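Local coordinates for polymerase subunit PA (Dhori virus, PDB 4CGS), which probably binds RNA as a subunit of the viral polymerase, this chain being its N-terminal domain, the counterpart of the influenza cap-snatching domain, at residues K9-E14 and V37-Y42; A17-E20 and E24-S27; P58-N63 and E140-D145; V87-D92 and V99-Y104; T152-S157 and N161-M166. All blocks are in the same frame, centred on the assembly; numbering follows the deposited sequence. Where two conformers were deposited one is given.

Contact 1: K9-E14 and V37-Y42; sequences KSISSE and VECIKY
Ile11 reaches helix 31-44 at Cys39 and Ile40 with carbon atoms alone. Followed outward, its CB stands back from the helix at 4.8 Å from Cys39 CB, and the two branches beyond it close the gap. The short branch, CG2, lies anti to the backbone N and arrives at 3.9 Å from Cys39 CB. The longer branch starts at CG1, anti to the carbonyl carbon, and the bend at chi2 (-55°) brings CD1 to the helix as well. That methyl lies 4.1 Å from Cys39 CB and 4.2 Å from Ile40 CG1, so it spans two successive residues of one turn. Cys39 thus meets both arms of the isoleucine through its CB, while its sulfur leans toward Ser19. The joint places the N-terminal arm of the domain against helix 31-44, immediately before helix 13-18 starts; Ser12, at the N-cap of that helix, bonds through OG to Ile15 N. Beyond the pair, Ile153 of helix 140-157 packs on both Ile11 and Ile40, bringing a third element to the same apolar cluster. Ser10, one residue earlier, turns its hydroxyl to Glu156 of helix 140-157.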
# COMPACT_ATOMS: atom_id res chain seq x y z
N LYS A 9 17.21 -3.83 -0.73
CA LYS A 9 17.25 -4.78 -1.81
C LYS A 9 15.84 -5.22 -2.22
O LYS A 9 15.58 -5.51 -3.35
CB LYS A 9 18.05 -6.02 -1.42
CG LYS A 9 18.40 -7.00 -2.52
CD LYS A 9 18.99 -8.30 -1.95
CE LYS A 9 20.26 -8.78 -2.66
NZ LYS A 9 19.89 -9.47 -3.92
N SER A 10 14.96 -5.28 -1.22
CA SER A 10 13.62 -5.77 -1.43
C SER A 10 12.66 -4.83 -2.13
O SER A 10 11.48 -5.23 -2.39
CB SER A 10 13.00 -6.21 -0.09
OG SER A 10 13.77 -7.15 0.63
N ILE A 11 13.07 -3.57 -2.34
CA ILE A 11 12.26 -2.61 -3.07
C ILE A 11 12.82 -2.52 -4.46
O ILE A 11 14.02 -2.38 -4.66
CB ILE A 11 12.31 -1.24 -2.39
CG1 ILE A 11 11.69 -1.22 -0.98
CG2 ILE A 11 11.57 -0.18 -3.26
CD1 ILE A 11 10.25 -1.73 -0.92
N SER A 12 11.94 -2.64 -5.44
CA SER A 12 12.48 -2.54 -6.83
C SER A 12 13.06 -1.15 -7.16
O SER A 12 12.62 -0.11 -6.63
CB SER A 12 11.42 -2.87 -7.86
OG SER A 12 10.46 -1.82 -7.97
N SER A 13 14.06 -1.09 -8.02
CA SER A 13 14.63 0.14 -8.41
C SER A 13 13.60 1.07 -9.00
O SER A 13 13.66 2.27 -8.76
CB SER A 13 15.81 -0.09 -9.40
OG SER A 13 16.84 -0.83 -8.82
N GLU A 14 12.66 0.51 -9.76
CA GLU A 14 11.65 1.40 -10.44
C GLU A 14 10.64 1.96 -9.47
O GLU A 14 10.24 3.11 -9.65
CB GLU A 14 11.03 0.70 -11.64
CG GLU A 14 10.27 -0.60 -11.35
CD GLU A 14 11.08 -1.90 -11.32
OE1 GLU A 14 12.30 -1.85 -11.08
OE2 GLU A 14 10.41 -2.95 -11.54
N VAL A 37 8.74 2.95 3.95
CA VAL A 37 7.35 2.59 4.22
C VAL A 37 6.39 2.93 3.08
O VAL A 37 5.52 2.13 2.74
CB VAL A 37 6.86 3.12 5.58
CG1 VAL A 37 5.36 2.89 5.76
CG2 VAL A 37 7.65 2.46 6.70
N GLU A 38 6.62 4.08 2.45
CA GLU A 38 5.72 4.50 1.33
C GLU A 38 5.92 3.58 0.14
O GLU A 38 4.97 3.20 -0.54
CB GLU A 38 5.98 5.97 0.98
CG GLU A 38 4.92 6.58 0.09
CD GLU A 38 5.09 8.06 -0.13
OE1 GLU A 38 5.80 8.74 0.63
OE2 GLU A 38 4.55 8.54 -1.17
N CYS A 39 7.15 3.18 -0.10
CA CYS A 39 7.42 2.21 -1.14
C CYS A 39 6.87 0.84 -0.83
O CYS A 39 6.41 0.13 -1.70
CB CYS A 39 8.90 2.07 -1.45
SG CYS A 39 9.69 3.50 -2.25
N ILE A 40 6.87 0.44 0.44
CA ILE A 40 6.21 -0.79 0.88
C ILE A 40 4.72 -0.70 0.57
O ILE A 40 4.12 -1.64 0.04
CB ILE A 40 6.48 -1.07 2.37
CG1 ILE A 40 7.98 -1.46 2.61
CG2 ILE A 40 5.58 -2.22 2.88
CD1 ILE A 40 8.35 -1.60 4.07
N LYS A 41 4.09 0.44 0.95
CA LYS A 41 2.68 0.64 0.68
C LYS A 41 2.38 0.52 -0.81
O LYS A 41 1.43 -0.15 -1.20
CB LYS A 41 2.28 1.99 1.19
CG LYS A 41 0.82 2.36 0.94
CD LYS A 41 0.57 3.75 1.46
CE LYS A 41 -0.77 4.31 1.06
NZ LYS A 41 -1.00 5.61 1.82
N TYR A 42 3.17 1.13 -1.67
CA TYR A 42 2.98 1.06 -3.10
C TYR A 42 3.09 -0.37 -3.60
O TYR A 42 2.30 -0.84 -4.44
CB TYR A 42 3.85 2.01 -3.84
CG TYR A 42 3.54 2.14 -5.30
CD1 TYR A 42 2.40 2.84 -5.71
CD2 TYR A 42 4.30 1.51 -6.28
CE1 TYR A 42 2.04 2.98 -7.03
CE2 TYR A 42 3.97 1.64 -7.63
CZ TYR A 42 2.88 2.40 -8.00
OH TYR A 42 2.53 2.53 -9.34

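Contact 2: A17-E20 and E24-S27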
# COMPACT_ATOMS: atom_id res chain seq x y z
N ALA A 17 12.56 4.67 -7.65
CA ALA A 17 12.68 5.86 -8.48
C ALA A 17 11.32 6.62 -8.56
O ALA A 17 11.26 7.87 -8.54
CB ALA A 17 13.19 5.49 -9.86
N LEU A 18 10.24 5.90 -8.76
CA LEU A 18 8.92 6.49 -8.87
C LEU A 18 8.58 7.31 -7.58
O LEU A 18 7.89 8.34 -7.63
CB LEU A 18 7.83 5.45 -9.21
CG LEU A 18 6.45 6.08 -9.52
CD1 LEU A 18 6.51 7.24 -10.54
CD2 LEU A 18 5.42 5.04 -9.91
N SER A 19 9.01 6.81 -6.44
CA SER A 19 8.77 7.50 -5.19
C SER A 19 9.35 8.90 -5.13
O SER A 19 8.95 9.70 -4.27
CB SER A 19 9.22 6.72 -3.98
OG SER A 19 10.59 6.71 -3.82
N GLU A 20 10.28 9.25 -6.01
CA GLU A 20 10.74 10.70 -6.05
C GLU A 20 9.63 11.68 -6.46
O GLU A 20 9.69 12.91 -6.25
CB GLU A 20 11.74 10.81 -7.14
CG GLU A 20 13.07 10.16 -6.78
CD GLU A 20 14.12 10.33 -7.90
OE1 GLU A 20 13.71 10.62 -9.05
OE2 GLU A 20 15.33 10.17 -7.61
N GLU A 24 5.19 13.18 0.06
CA GLU A 24 4.72 12.67 1.40
C GLU A 24 5.90 12.26 2.27
O GLU A 24 6.08 12.77 3.37
CB GLU A 24 3.68 11.52 1.19
CG GLU A 24 2.35 12.11 0.77
CD GLU A 24 1.61 12.77 1.95
OE1 GLU A 24 2.05 12.59 3.13
OE2 GLU A 24 0.55 13.41 1.74
N TRP A 25 6.73 11.30 1.84
CA TRP A 25 7.85 10.91 2.64
C TRP A 25 8.76 12.10 2.93
O TRP A 25 9.41 12.19 3.98
CB TRP A 25 8.67 9.75 2.05
CG TRP A 25 9.24 9.98 0.69
CD1 TRP A 25 8.67 9.73 -0.56
CD2 TRP A 25 10.56 10.59 0.43
NE1 TRP A 25 9.58 10.08 -1.52
CE2 TRP A 25 10.72 10.58 -0.97
CE3 TRP A 25 11.62 11.01 1.22
CZ2 TRP A 25 11.86 11.09 -1.58
CZ3 TRP A 25 12.76 11.52 0.61
CH2 TRP A 25 12.89 11.53 -0.75
N MET A 26 8.88 13.02 1.98
CA MET A 26 9.74 14.20 2.14
C MET A 26 9.33 15.13 3.29
O MET A 26 10.14 15.90 3.80
CB MET A 26 9.74 14.95 0.82
CG MET A 26 10.39 14.24 -0.37
SD MET A 26 10.32 15.31 -1.83
CE MET A 26 10.52 14.15 -3.14
N SER A 27 8.06 15.07 3.63
CA SER A 27 7.51 15.88 4.68
C SER A 27 7.70 15.28 6.06
O SER A 27 7.45 15.96 7.10
CB SER A 27 6.01 16.11 4.44
OG SER A 27 5.22 14.96 4.72
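Trp25 points its indole nitrogen at the main-chain carbonyl of Ser19, and this is the one hydrogen bond between 17-20 and 24-27. The NE1 to Ser19 O distance is 2.8 Å and the N-H...O angle is 173°, so the bond is nearly straight. The oxygen lies in the plane of the indole, at its edge, whereas the donor stands well above the plane of the carbonyl group. What sends the ring there is its first torsion: CG sits between the backbone N and the carbonyl carbon (chi1 58°), the crowded position. Ser19 adopts the same kind of rotamer, and its OG bonds Trp16 O and Arg35 NE, while the tryptophan uses the carbonyl. Met26 follows a different course. Its chain is extended beyond CG, with CG itself lying 3.5 Å above one indole face toward the rim, and its methyl CE finishes 3.4 Å from Glu20 O. Within 24-27, Ser27 OG reaches Glu24 O at 2.7 Å in the carbonyl plane, and Ser27 N bonds to the same oxygen at 3.0 Å. The result is an indole-to-main-chain hydrogen bond that pins the connection between helix 13-18 and helix 31-44, beside Arg35.

Contact 3: P58-N63 and E140-D145; sequences PRYIVN and EVQRQD
Tyr60 and Gln142 approach from opposite directions and are joined by a hydrogen bond. Gln142 NE2 donates to Tyr60 OH at 3.0 Å with an N-H...O angle of 160°, and the oxygen lies in the amide plane, although the ring and amide planes are turned 43° apart. Both ends have further partners: NE2 also bonds Ile48 O, and the phenol pairs with Tyr137 OH. The other end of the amide takes a water-mediated route. Gln142 OE1 accepts from a water at 2.7 Å, and that water accepts a weak bond from Arg59 NH1 at 3.0 Å. OE1 also receives Asp139 N, an arrangement like one half of a capping box at the start of the helix. With both amide atoms engaged, rotation of the group is fixed. Packing over flat faces and charge form the third kind of interaction, here between Arg59 and Tyr60, neighbours in 58-63. The arginine chain runs straight out (chi1 174°), with CG 3.7 Å above the Tyr60 ring, and its guanidinium lies flat beneath the phenol oxygen, which stands 3.2 Å over its centre. This proximity would be expected to polarise the hydroxyl, while NH2 keeps a salt bridge to Asp92. Gln142 thus ties the first turn of helix 140-157 to strand 57-62, which has strand 90-92 as its neighbour, with Tyr137 of helix 132-137 completing the polar cluster.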
# COMPACT_ATOMS: atom_id res chain seq x y z
N PRO A 58 -7.98 -5.56 -15.98
CA PRO A 58 -7.54 -5.45 -14.57
C PRO A 58 -8.73 -5.11 -13.65
O PRO A 58 -9.54 -4.23 -13.94
CB PRO A 58 -6.49 -4.29 -14.65
CG PRO A 58 -5.85 -4.50 -15.99
CD PRO A 58 -6.97 -4.97 -16.89
N ARG A 59 -8.78 -5.82 -12.54
CA ARG A 59 -9.78 -5.58 -11.50
C ARG A 59 -9.63 -4.24 -10.85
O ARG A 59 -10.59 -3.65 -10.39
CB ARG A 59 -9.76 -6.71 -10.51
CG ARG A 59 -10.66 -6.52 -9.31
CD ARG A 59 -10.60 -7.77 -8.46
NE ARG A 59 -11.19 -7.57 -7.14
CZ ARG A 59 -11.21 -8.42 -6.13
NH1 ARG A 59 -10.57 -9.55 -6.23
NH2 ARG A 59 -11.74 -8.05 -4.99
N TYR A 60 -8.40 -3.77 -10.73
CA TYR A 60 -8.07 -2.60 -9.94
C TYR A 60 -7.51 -1.50 -10.77
O TYR A 60 -6.82 -1.75 -11.77
CB TYR A 60 -6.99 -2.94 -8.89
CG TYR A 60 -7.48 -3.89 -7.84
CD1 TYR A 60 -8.16 -3.46 -6.69
CD2 TYR A 60 -7.32 -5.27 -7.98
CE1 TYR A 60 -8.58 -4.34 -5.71
CE2 TYR A 60 -7.73 -6.15 -7.01
CZ TYR A 60 -8.35 -5.70 -5.87
OH TYR A 60 -8.76 -6.65 -4.93
N ILE A 61 -7.84 -0.27 -10.39
CA ILE A 61 -7.13 0.94 -10.80
C ILE A 61 -6.31 1.41 -9.63
O ILE A 61 -6.85 1.59 -8.54
CB ILE A 61 -8.12 2.04 -11.25
CG1 ILE A 61 -8.94 1.52 -12.45
CG2 ILE A 61 -7.38 3.31 -11.58
CD1 ILE A 61 -10.11 2.46 -12.84
N VAL A 62 -5.02 1.57 -9.79
CA VAL A 62 -4.17 2.07 -8.73
C VAL A 62 -4.09 3.55 -8.82
O VAL A 62 -3.57 4.08 -9.81
CB VAL A 62 -2.72 1.43 -8.77
CG1 VAL A 62 -1.83 2.08 -7.70
CG2 VAL A 62 -2.75 -0.10 -8.58
N ASN A 63 -4.58 4.26 -7.80
CA ASN A 63 -4.51 5.73 -7.77
C ASN A 63 -3.24 6.20 -7.05
O ASN A 63 -2.84 7.35 -7.24
CB ASN A 63 -5.73 6.30 -7.00
CG ASN A 63 -7.04 6.15 -7.65
OD1 ASN A 63 -8.04 5.95 -6.96
ND2 ASN A 63 -7.07 6.22 -8.97
N GLU A 140 -6.79 -15.77 -1.48
CA GLU A 140 -5.63 -16.50 -0.97
C GLU A 140 -4.36 -16.07 -1.72
O GLU A 140 -3.30 -15.93 -1.10
CB GLU A 140 -5.88 -17.99 -1.07
CG GLU A 140 -4.82 -18.81 -0.39
CD GLU A 140 -5.01 -20.33 -0.46
OE1 GLU A 140 -5.89 -20.75 -1.17
OE2 GLU A 140 -4.23 -21.07 0.16
N VAL A 141 -4.44 -15.88 -3.02
CA VAL A 141 -3.28 -15.49 -3.82
C VAL A 141 -2.82 -14.10 -3.43
O VAL A 141 -1.63 -13.85 -3.24
CB VAL A 141 -3.60 -15.57 -5.36
CG1 VAL A 141 -2.47 -14.92 -6.16
CG2 VAL A 141 -3.82 -17.01 -5.83
N GLN A 142 -3.75 -13.15 -3.27
CA GLN A 142 -3.39 -11.85 -2.79
C GLN A 142 -2.75 -11.84 -1.42
O GLN A 142 -1.74 -11.18 -1.19
CB GLN A 142 -4.63 -10.95 -2.77
CG GLN A 142 -5.23 -10.64 -4.15
CD GLN A 142 -6.49 -9.85 -4.04
OE1 GLN A 142 -7.40 -10.31 -3.33
NE2 GLN A 142 -6.60 -8.73 -4.74
N ARG A 143 -3.32 -12.62 -0.50
CA ARG A 143 -2.70 -12.72 0.81
C ARG A 143 -1.28 -13.27 0.78
O ARG A 143 -0.38 -12.76 1.42
CB ARG A 143 -3.57 -13.58 1.81
CG ARG A 143 -4.94 -13.03 2.05
CD ARG A 143 -5.61 -13.69 3.17
NE ARG A 143 -5.74 -15.12 3.06
CZ ARG A 143 -6.75 -15.73 2.46
NH1 ARG A 143 -7.72 -15.06 1.86
NH2 ARG A 143 -6.78 -17.06 2.42
N GLN A 144 -1.09 -14.28 -0.05
CA GLN A 144 0.24 -14.85 -0.24
C GLN A 144 1.20 -13.86 -0.83
O GLN A 144 2.31 -13.75 -0.31
CB GLN A 144 0.13 -16.13 -1.09
CG GLN A 144 -0.42 -17.38 -0.39
CD GLN A 144 0.69 -17.95 0.48
OE1 GLN A 144 1.52 -18.76 0.02
NE2 GLN A 144 0.73 -17.50 1.69
N ASP A 145 0.81 -13.15 -1.87
CA ASP A 145 1.74 -12.25 -2.52
C ASP A 145 2.09 -11.08 -1.65
O ASP A 145 3.26 -10.66 -1.55
CB ASP A 145 1.18 -11.78 -3.84
CG ASP A 145 1.14 -12.81 -4.93
OD1 ASP A 145 1.78 -13.89 -4.78
OD2 ASP A 145 0.40 -12.58 -5.91
O HOH W 1 -10.13 -10.06 -3.26

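Contact 4: V87-D92 and V99-Y104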
# COMPACT_ATOMS: atom_id res chain seq x y z
N VAL A 87 -7.82 10.40 -1.74
CA VAL A 87 -8.47 9.47 -2.66
C VAL A 87 -8.07 8.03 -2.31
O VAL A 87 -7.05 7.74 -1.71
CB VAL A 87 -8.14 9.74 -4.17
CG1 VAL A 87 -8.42 11.18 -4.51
CG2 VAL A 87 -6.70 9.40 -4.50
N PRO A 88 -8.97 7.04 -2.59
CA PRO A 88 -8.55 5.66 -2.31
C PRO A 88 -7.29 5.30 -3.06
O PRO A 88 -7.10 5.71 -4.23
CB PRO A 88 -9.77 4.84 -2.75
CG PRO A 88 -10.90 5.82 -2.81
CD PRO A 88 -10.34 7.10 -3.14
N ASP A 89 -6.47 4.44 -2.48
CA ASP A 89 -5.25 3.95 -3.12
C ASP A 89 -5.50 3.07 -4.34
O ASP A 89 -4.76 3.11 -5.31
CB ASP A 89 -4.37 3.23 -2.04
CG ASP A 89 -3.97 4.15 -0.96
OD1 ASP A 89 -3.34 5.22 -1.32
OD2 ASP A 89 -4.19 3.85 0.22
N LEU A 90 -6.60 2.31 -4.28
CA LEU A 90 -7.05 1.54 -5.40
C LEU A 90 -8.59 1.65 -5.56
O LEU A 90 -9.30 1.85 -4.59
CB LEU A 90 -6.70 0.03 -5.35
CG LEU A 90 -5.30 -0.41 -4.99
CD1 LEU A 90 -5.12 -0.54 -3.48
CD2 LEU A 90 -4.93 -1.70 -5.72
N LEU A 91 -9.09 1.51 -6.79
CA LEU A 91 -10.46 1.25 -7.06
C LEU A 91 -10.62 -0.24 -7.39
O LEU A 91 -9.93 -0.73 -8.27
CB LEU A 91 -10.97 2.13 -8.16
CG LEU A 91 -10.82 3.62 -8.08
CD1 LEU A 91 -11.44 4.29 -9.29
CD2 LEU A 91 -11.34 4.15 -6.74
N ASP A 92 -11.53 -0.95 -6.69
CA ASP A 92 -11.80 -2.33 -6.93
C ASP A 92 -13.06 -2.37 -7.81
O ASP A 92 -14.16 -2.07 -7.33
CB ASP A 92 -12.05 -3.03 -5.61
CG ASP A 92 -12.41 -4.48 -5.75
OD1 ASP A 92 -12.76 -4.96 -6.84
OD2 ASP A 92 -12.32 -5.22 -4.72
N VAL A 99 -10.32 1.21 -2.03
CA VAL A 99 -9.42 0.50 -1.14
C VAL A 99 -8.35 1.46 -0.66
O VAL A 99 -7.66 2.07 -1.44
CB VAL A 99 -8.78 -0.73 -1.84
CG1 VAL A 99 -7.88 -1.49 -0.84
CG2 VAL A 99 -9.85 -1.65 -2.43
N TYR A 100 -8.16 1.51 0.66
CA TYR A 100 -7.09 2.30 1.28
C TYR A 100 -6.13 1.28 1.88
O TYR A 100 -6.58 0.31 2.48
CB TYR A 100 -7.63 3.22 2.33
CG TYR A 100 -8.72 4.19 1.88
CD1 TYR A 100 -10.01 3.77 1.87
CD2 TYR A 100 -8.44 5.50 1.46
CE1 TYR A 100 -11.07 4.57 1.47
CE2 TYR A 100 -9.50 6.36 1.05
CZ TYR A 100 -10.78 5.85 1.10
OH TYR A 100 -11.88 6.65 0.71
N VAL A 101 -4.83 1.51 1.73
CA VAL A 101 -3.80 0.60 2.29
C VAL A 101 -3.05 1.35 3.38
O VAL A 101 -2.56 2.47 3.15
CB VAL A 101 -2.86 0.17 1.19
CG1 VAL A 101 -1.72 -0.70 1.73
CG2 VAL A 101 -3.60 -0.60 0.11
N LYS A 102 -2.92 0.71 4.51
CA LYS A 102 -2.17 1.18 5.63
C LYS A 102 -1.14 0.14 6.09
O LYS A 102 -1.51 -1.01 6.37
CB LYS A 102 -3.16 1.65 6.78
CG LYS A 102 -4.09 2.86 6.50
CD LYS A 102 -4.69 3.47 7.78
CE LYS A 102 -5.36 4.85 7.55
NZ LYS A 102 -5.71 5.65 8.81
N VAL A 103 0.11 0.55 6.21
CA VAL A 103 1.18 -0.28 6.69
C VAL A 103 1.55 0.13 8.11
O VAL A 103 1.88 1.27 8.40
CB VAL A 103 2.45 -0.17 5.80
CG1 VAL A 103 3.58 -1.03 6.36
CG2 VAL A 103 2.09 -0.51 4.36
N TYR A 104 1.48 -0.81 9.02
CA TYR A 104 1.83 -0.61 10.42
C TYR A 104 3.27 -1.15 10.68
O TYR A 104 3.49 -2.22 10.43
CB TYR A 104 0.78 -1.40 11.19
CG TYR A 104 -0.61 -0.84 11.15
CD1 TYR A 104 -1.41 -1.00 10.01
CD2 TYR A 104 -1.13 -0.08 12.18
CE1 TYR A 104 -2.67 -0.49 9.92
CE2 TYR A 104 -2.41 0.45 12.11
CZ TYR A 104 -3.18 0.27 10.97
OH TYR A 104 -4.47 0.77 10.87
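Asp89 holds CG beside its own backbone N, anti to the carbonyl carbon (chi1 -61°), and this swings OD2 onto Val101 N. The bond is 2.9 Å long and almost straight at 174°, and it uses the anti lone pair of the carboxylate. Tyr100 has the same kind of first torsion, which lays its ring alongside Pro88. Pro88 CA stands over the ring face in a CH-pi contact, 4.0 Å from the centroid and 29° off the normal, while Pro88 CG comes up to Tyr100 OH at 3.7 Å. The backbones pair as well: Leu90 N donates to Val99 O at 3.0 Å, and Val99 N to Leu90 O at 2.8 Å, an antiparallel hydrogen-bonded pair. Asp89 N also approaches Val99 O, but only as a weak, bent bond. Two residues thus face one, a classic beta bulge at the mouth of the hairpin formed by strands 90-92 and 97-104. On the other side of the sheet from the Tyr100 ring, Leu90 CD1 fits between Val99 CG1 and Val101 CG2, 3.9 Å from each. The Pro88-Asp89 pair probably matches the proline-aspartate signature of the PD-(D/E)XK nuclease fold, to which the N-terminal domain of influenza PA belongs. Chemically, the contact implies that a side chain takes over where main-chain pairing stops: beyond the bulge, the carboxylate of Asp89 supplies the acceptor for Val101 N, while the phenol of Tyr100 is left to bond Glu119.

Contact 5: T152-S157 and N161-M166; sequences TIYNES and NLLERM
This is a junction between consecutive helices: the last turns of helix 140-157 meet the short helix 162-166 across a tight connection, near the C-terminal end of the domain. The two short axes run at 107° to each other and approach to 9.2 Å, and the touching residues lie at the corner between them. One main-chain bond closes it. Leu163 N reaches Ser157 O at 3.2 Å and 158°, and does so from well above the carbonyl plane, 57° out of it, rather than along a lone pair. Around this bond the serine is flanked by leucines. Leu163 CB lies 4.0 Å from Ser157 CB, and Leu162 CB lies 3.8 Å from Ser157 O. Leu163 has its CG anti to the backbone N and beside the carbonyl carbon, which turns it toward the ring of Tyr154. The detail of that meeting is doubtful, because the modelled carbons come too close; the approach of Met166 CE to Ser157 is doubtful because both residues have a second conformer. Ile36 of helix 31-44 backs Leu162 and Met166 from beyond the corner. In the conformer described, Ser157 OG turns back to Ile153 O at 2.7 Å, on the opposite face of that carbonyl from Ser157 N. There the hydroxyl is satisfied within its own helix, and cohesion across the corner comes from one backbone bond and aliphatic packing.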
# COMPACT_ATOMS: atom_id res chain seq x y z
N THR A 152 9.64 -10.62 3.34
CA THR A 152 10.93 -10.44 2.72
C THR A 152 11.58 -9.12 3.16
O THR A 152 12.76 -9.10 3.60
CB THR A 152 10.81 -10.46 1.17
OG1 THR A 152 10.27 -11.71 0.78
CG2 THR A 152 12.14 -10.29 0.51
N ILE A 153 10.88 -8.01 3.05
CA ILE A 153 11.46 -6.75 3.49
C ILE A 153 11.64 -6.64 4.99
O ILE A 153 12.65 -6.13 5.49
CB ILE A 153 10.72 -5.54 2.93
CG1 ILE A 153 11.56 -4.25 3.16
CG2 ILE A 153 9.26 -5.39 3.33
CD1 ILE A 153 11.29 -3.11 2.21
N TYR A 154 10.76 -7.25 5.78
CA TYR A 154 10.91 -7.33 7.23
C TYR A 154 12.20 -8.06 7.57
O TYR A 154 13.01 -7.58 8.37
CB TYR A 154 9.73 -8.07 7.81
CG TYR A 154 9.77 -8.28 9.29
CD1 TYR A 154 9.61 -7.30 10.17
CD2 TYR A 154 9.86 -9.58 9.79
CE1 TYR A 154 9.55 -7.53 11.56
CE2 TYR A 154 9.89 -9.80 11.15
CZ TYR A 154 9.72 -8.76 12.04
OH TYR A 154 9.70 -9.02 13.40
N ASN A 155 12.39 -9.24 7.01
CA ASN A 155 13.61 -10.00 7.27
C ASN A 155 14.88 -9.30 6.80
O ASN A 155 15.92 -9.43 7.44
CB ASN A 155 13.46 -11.42 6.78
CG ASN A 155 12.63 -12.22 7.72
OD1 ASN A 155 12.89 -12.19 8.94
ND2 ASN A 155 11.63 -12.95 7.15
N GLU A 156 14.82 -8.56 5.72
CA GLU A 156 15.97 -7.73 5.28
C GLU A 156 16.24 -6.63 6.30
O GLU A 156 17.38 -6.37 6.67
CB GLU A 156 15.71 -7.09 3.90
CG GLU A 156 16.90 -6.21 3.52
CD GLU A 156 16.71 -5.43 2.24
OE1 GLU A 156 15.66 -5.57 1.55
OE2 GLU A 156 17.67 -4.67 1.93
N SER A 157 15.20 -5.98 6.78
CA SER A 157 15.32 -4.87 7.69
C SER A 157 15.92 -5.30 9.04
O SER A 157 16.60 -4.47 9.66
CB SER A 157 13.95 -4.23 7.80
OG SER A 157 13.46 -3.75 6.51
N ASN A 161 19.90 -1.65 11.36
CA ASN A 161 19.05 -0.92 12.27
C ASN A 161 17.79 -0.42 11.60
O ASN A 161 17.00 0.25 12.26
CB ASN A 161 19.81 0.22 12.96
CG ASN A 161 20.95 -0.27 13.78
OD1 ASN A 161 22.09 0.23 13.63
ND2 ASN A 161 20.66 -1.24 14.67
N LEU A 162 17.58 -0.81 10.33
CA LEU A 162 16.43 -0.37 9.59
C LEU A 162 15.08 -0.69 10.25
O LEU A 162 14.23 0.20 10.32
CB LEU A 162 16.50 -0.95 8.20
CG LEU A 162 15.37 -0.51 7.26
CD1 LEU A 162 15.38 0.99 7.12
CD2 LEU A 162 15.55 -1.24 5.94
N LEU A 163 14.85 -1.93 10.67
CA LEU A 163 13.53 -2.21 11.30
C LEU A 163 13.27 -1.35 12.52
O LEU A 163 12.20 -0.74 12.65
CB LEU A 163 13.34 -3.68 11.69
CG LEU A 163 11.96 -4.11 12.28
CD1 LEU A 163 10.88 -3.69 11.32
CD2 LEU A 163 11.82 -5.58 12.62
N GLU A 164 14.26 -1.25 13.39
CA GLU A 164 14.18 -0.42 14.58
C GLU A 164 13.91 1.05 14.20
O GLU A 164 13.02 1.68 14.77
CB GLU A 164 15.42 -0.53 15.44
CG GLU A 164 15.29 0.21 16.78
CD GLU A 164 16.61 0.52 17.50
OE1 GLU A 164 17.72 0.40 16.96
OE2 GLU A 164 16.51 0.95 18.66
N ARG A 165 14.63 1.55 13.20
CA ARG A 165 14.44 2.91 12.71
C ARG A 165 13.01 3.12 12.19
O ARG A 165 12.40 4.17 12.45
CB ARG A 165 15.49 3.25 11.65
CG ARG A 165 16.86 3.47 12.31
CD ARG A 165 17.93 3.80 11.32
NE ARG A 165 17.59 4.97 10.57
CZ ARG A 165 18.34 5.47 9.60
NH1 ARG A 165 19.53 4.94 9.35
NH2 ARG A 165 17.91 6.54 8.90
N MET A 166 12.49 2.18 11.38
CA MET A 166 11.13 2.31 10.89
C MET A 166 10.08 2.28 12.01
O MET A 166 9.05 2.93 11.93
CB MET A 166 10.78 1.24 9.86
CG MET A 166 11.39 1.53 8.48
SD MET A 166 10.85 0.35 7.23
CE MET A 166 11.73 -1.12 7.69

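In the fold
Contact 4 lies nearest the chain centre, about 6 Å from it centre to centre, while contact 5 is the most peripheral at about 17 Å, though still buried; contact 2 is only partly buried. Contacts 3 and 4 share one sheet, where Asn63 and Ile61 pair by backbone bonds with Asp89 and Leu91. Contacts 1 and 2 both involve helix 13-18 and helix 31-44 or its approach, and contact 1 meets contact 5 through Ser10, Lys9 and Glu156. Chemistry follows place: contact 1 is purely apolar, contact 3 polar and water-bridged, contact 4 mixes sheet bonds with apolar faces, and contacts 2 and 5 each have one cross-segment hydrogen bond to a main-chain carbonyl, with apolar packing in contact 5.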